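Local structure of Hth-type dhaklm operon transcriptional activator DHAS (Lactococcus lactis, 2IU5) at residues E71-N76 and E119-K124. The protein activates transcription of the dhaKLM operon in complex with DhaQ, upon activation by dihydroxyacetone, as a TetR-family homodimer that binds an inverted repeat at the promoter. The protein carries 1 engineered substitution. Numbering follows the deposited sequence.
Sequences ELINDN and ENLLDK
Ile73 meets the backbone of helix 110-132 at Leu121. Its CG2 methyl lies 4.0 Å from Leu121 CA, so this branch packs against the helix surface. CG2 points there because it is anti to the backbone N of Ile73, with CG1 beside that N (chi1 -63°). The other branch of Ile73 sets Ile73 CD1 4.2 Å from Leu121 CB. Both branches of Ile73 therefore touch Leu121 near its root, at CA and CB. Ile73 CG2 also comes within 4.3 Å of Lys124 CB, one turn along the helix. It thus sits between the bases of two residues of that turn.

Lys124 reaches across in the other direction. Its CG is anti to its backbone N (chi1 180°), and the chain bends at chi2 and again at chi4. The aliphatic part passes Ile73, with Lys124 CE 3.6 Å from Ile73 O. This is a van der Waals approach to the carbonyl. The ammonium NZ goes on to salt bridges with Asp128 and Glu85, so the buried lysine carries its charge to two acids.

No direct hydrogen bond joins the segments. At the margin one water gives a bond to Asn74 OD1 (2.8 Å) and accepts a weak, long one from Asn120 ND2 (3.5 Å). This makes a loose polar bridge beside the apolar contact.

The contact joins the C-terminal end of helix 57-73 to the middle of helix 110-132, which belongs to the C-terminal region of this TetR-family regulator. Helix 82-95 touches both segments: Leu72 packs on its Leu88, Leu89 and Tyr92, and Leu121 on its Leu86. Leu122 turns to helix 139-163, touching Cys146 and Asn149, so helix 110-132 links this contact to the next helix of the all-helical fold.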
loop_
_atom_site.group_PDB
_atom_site.type_symbol
_atom_site.label_atom_id
_atom_site.label_comp_id
_atom_site.label_asym_id
_atom_site.label_seq_id
_atom_site.Cartn_x
_atom_site.Cartn_y
_atom_site.Cartn_z
ATOM N N GLU A 71 -20.443 -8.515 3.306
ATOM C CA GLU A 71 -21.410 -8.407 4.375
ATOM C C GLU A 71 -21.051 -7.223 5.250
ATOM O O GLU A 71 -21.938 -6.476 5.677
ATOM C CB GLU A 71 -21.488 -9.701 5.171
ATOM C CG GLU A 71 -22.231 -10.765 4.399
ATOM C CD GLU A 71 -22.777 -11.872 5.275
ATOM O OE1 GLU A 71 -22.242 -12.052 6.397
ATOM O OE2 GLU A 71 -23.738 -12.545 4.819
ATOM N N LEU A 72 -19.754 -7.064 5.498
ATOM C CA LEU A 72 -19.278 -6.038 6.421
ATOM C C LEU A 72 -19.373 -4.650 5.814
ATOM O O LEU A 72 -19.686 -3.680 6.522
ATOM C CB LEU A 72 -17.844 -6.325 6.858
ATOM C CG LEU A 72 -17.713 -7.519 7.810
ATOM C CD1 LEU A 72 -16.302 -8.076 7.727
ATOM C CD2 LEU A 72 -18.082 -7.169 9.239
ATOM N N ILE A 73 -19.109 -4.543 4.520
ATOM C CA ILE A 73 -19.012 -3.225 3.890
ATOM C C ILE A 73 -20.367 -2.809 3.308
ATOM O O ILE A 73 -20.793 -1.670 3.485
ATOM C CB ILE A 73 -17.849 -3.205 2.872
ATOM C CG1 ILE A 73 -16.499 -3.429 3.590
ATOM C CG2 ILE A 73 -17.868 -1.915 2.027
ATOM C CD1 ILE A 73 -15.390 -3.800 2.641
ATOM N N ASN A 74 -21.059 -3.719 2.625
ATOM C CA ASN A 74 -22.144 -3.322 1.720
ATOM C C ASN A 74 -23.535 -3.805 2.114
ATOM O O ASN A 74 -24.535 -3.167 1.794
ATOM C CB ASN A 74 -21.842 -3.827 0.300
ATOM C CG ASN A 74 -20.541 -3.284 -0.254
ATOM O OD1 ASN A 74 -19.614 -4.038 -0.518
ATOM N ND2 ASN A 74 -20.476 -1.963 -0.438
ATOM N N ASP A 75 -23.599 -4.935 2.806
ATOM C CA ASP A 75 -24.884 -5.610 2.964
ATOM C C ASP A 75 -25.586 -5.117 4.217
ATOM O O ASP A 75 -25.644 -5.802 5.231
ATOM C CB ASP A 75 -24.658 -7.117 3.021
ATOM C CG ASP A 75 -25.945 -7.910 2.854
ATOM O OD1 ASP A 75 -27.059 -7.329 2.881
ATOM O OD2 ASP A 75 -25.815 -9.147 2.687
ATOM N N ASN A 76 -26.118 -3.910 4.125
ATOM C CA ASN A 76 -26.817 -3.326 5.251
ATOM C C ASN A 76 -27.635 -2.187 4.722
ATOM O O ASN A 76 -27.542 -1.825 3.538
ATOM C CB ASN A 76 -25.823 -2.790 6.266
ATOM C CG ASN A 76 -24.992 -1.682 5.691
ATOM O OD1 ASN A 76 -25.517 -0.631 5.321
ATOM N ND2 ASN A 76 -23.690 -1.903 5.604
ATOM N N GLU A 119 -10.492 -0.752 -1.317
ATOM C CA GLU A 119 -11.009 0.134 -2.347
ATOM C C GLU A 119 -12.535 0.178 -2.328
ATOM O O GLU A 119 -13.122 1.241 -2.554
ATOM C CB GLU A 119 -10.435 -0.211 -3.714
ATOM C CG GLU A 119 -8.933 0.083 -3.778
ATOM C CD GLU A 119 -8.296 -0.248 -5.097
ATOM O OE1 GLU A 119 -8.906 -0.981 -5.917
ATOM O OE2 GLU A 119 -7.159 0.245 -5.301
ATOM N N ASN A 120 -13.150 -0.972 -2.054
ATOM C CA ASN A 120 -14.612 -1.025 -2.056
ATOM C C ASN A 120 -15.086 -0.191 -0.859
ATOM O O ASN A 120 -16.066 0.545 -0.969
ATOM C CB ASN A 120 -15.072 -2.482 -1.946
ATOM C CG ASN A 120 -14.936 -3.235 -3.269
ATOM O OD1 ASN A 120 -14.665 -2.654 -4.309
ATOM N ND2 ASN A 120 -15.124 -4.549 -3.208
ATOM N N LEU A 121 -14.384 -0.307 0.267
ATOM C CA LEU A 121 -14.736 0.501 1.442
ATOM C C LEU A 121 -14.622 1.991 1.097
ATOM O O LEU A 121 -15.541 2.766 1.379
ATOM C CB LEU A 121 -13.864 0.134 2.644
ATOM C CG LEU A 121 -14.186 1.010 3.864
ATOM C CD1 LEU A 121 -15.644 0.980 4.317
ATOM C CD2 LEU A 121 -13.236 0.786 5.009
ATOM N N LEU A 122 -13.517 2.411 0.475
ATOM C CA LEU A 122 -13.412 3.835 0.111
ATOM C C LEU A 122 -14.513 4.304 -0.852
ATOM O O LEU A 122 -15.007 5.415 -0.746
ATOM C CB LEU A 122 -12.020 4.201 -0.407
ATOM C CG LEU A 122 -11.039 4.717 0.640
ATOM C CD1 LEU A 122 -11.442 6.108 1.114
ATOM C CD2 LEU A 122 -10.883 3.737 1.793
ATOM N N ASP A 123 -14.896 3.439 -1.790
ATOM C CA ASP A 123 -15.979 3.758 -2.709
ATOM C C ASP A 123 -17.238 4.028 -1.883
ATOM O O ASP A 123 -17.963 4.976 -2.185
ATOM C CB ASP A 123 -16.164 2.622 -3.725
ATOM C CG ASP A 123 -15.083 2.635 -4.809
ATOM O OD1 ASP A 123 -14.326 3.626 -4.882
ATOM O OD2 ASP A 123 -14.993 1.661 -5.579
ATOM N N LYS A 124 -17.457 3.199 -0.864
ATOM C CA LYS A 124 -18.595 3.362 0.075
ATOM C C LYS A 124 -18.520 4.668 0.881
ATOM O O LYS A 124 -19.541 5.338 1.083
ATOM C CB LYS A 124 -18.633 2.154 1.019
ATOM C CG LYS A 124 -19.749 2.162 2.071
ATOM C CD LYS A 124 -21.096 2.145 1.409
ATOM C CE LYS A 124 -22.144 1.500 2.322
ATOM N NZ LYS A 124 -22.402 2.390 3.484
HETATM O O HOH W 1 -17.070 -5.270 -0.416
#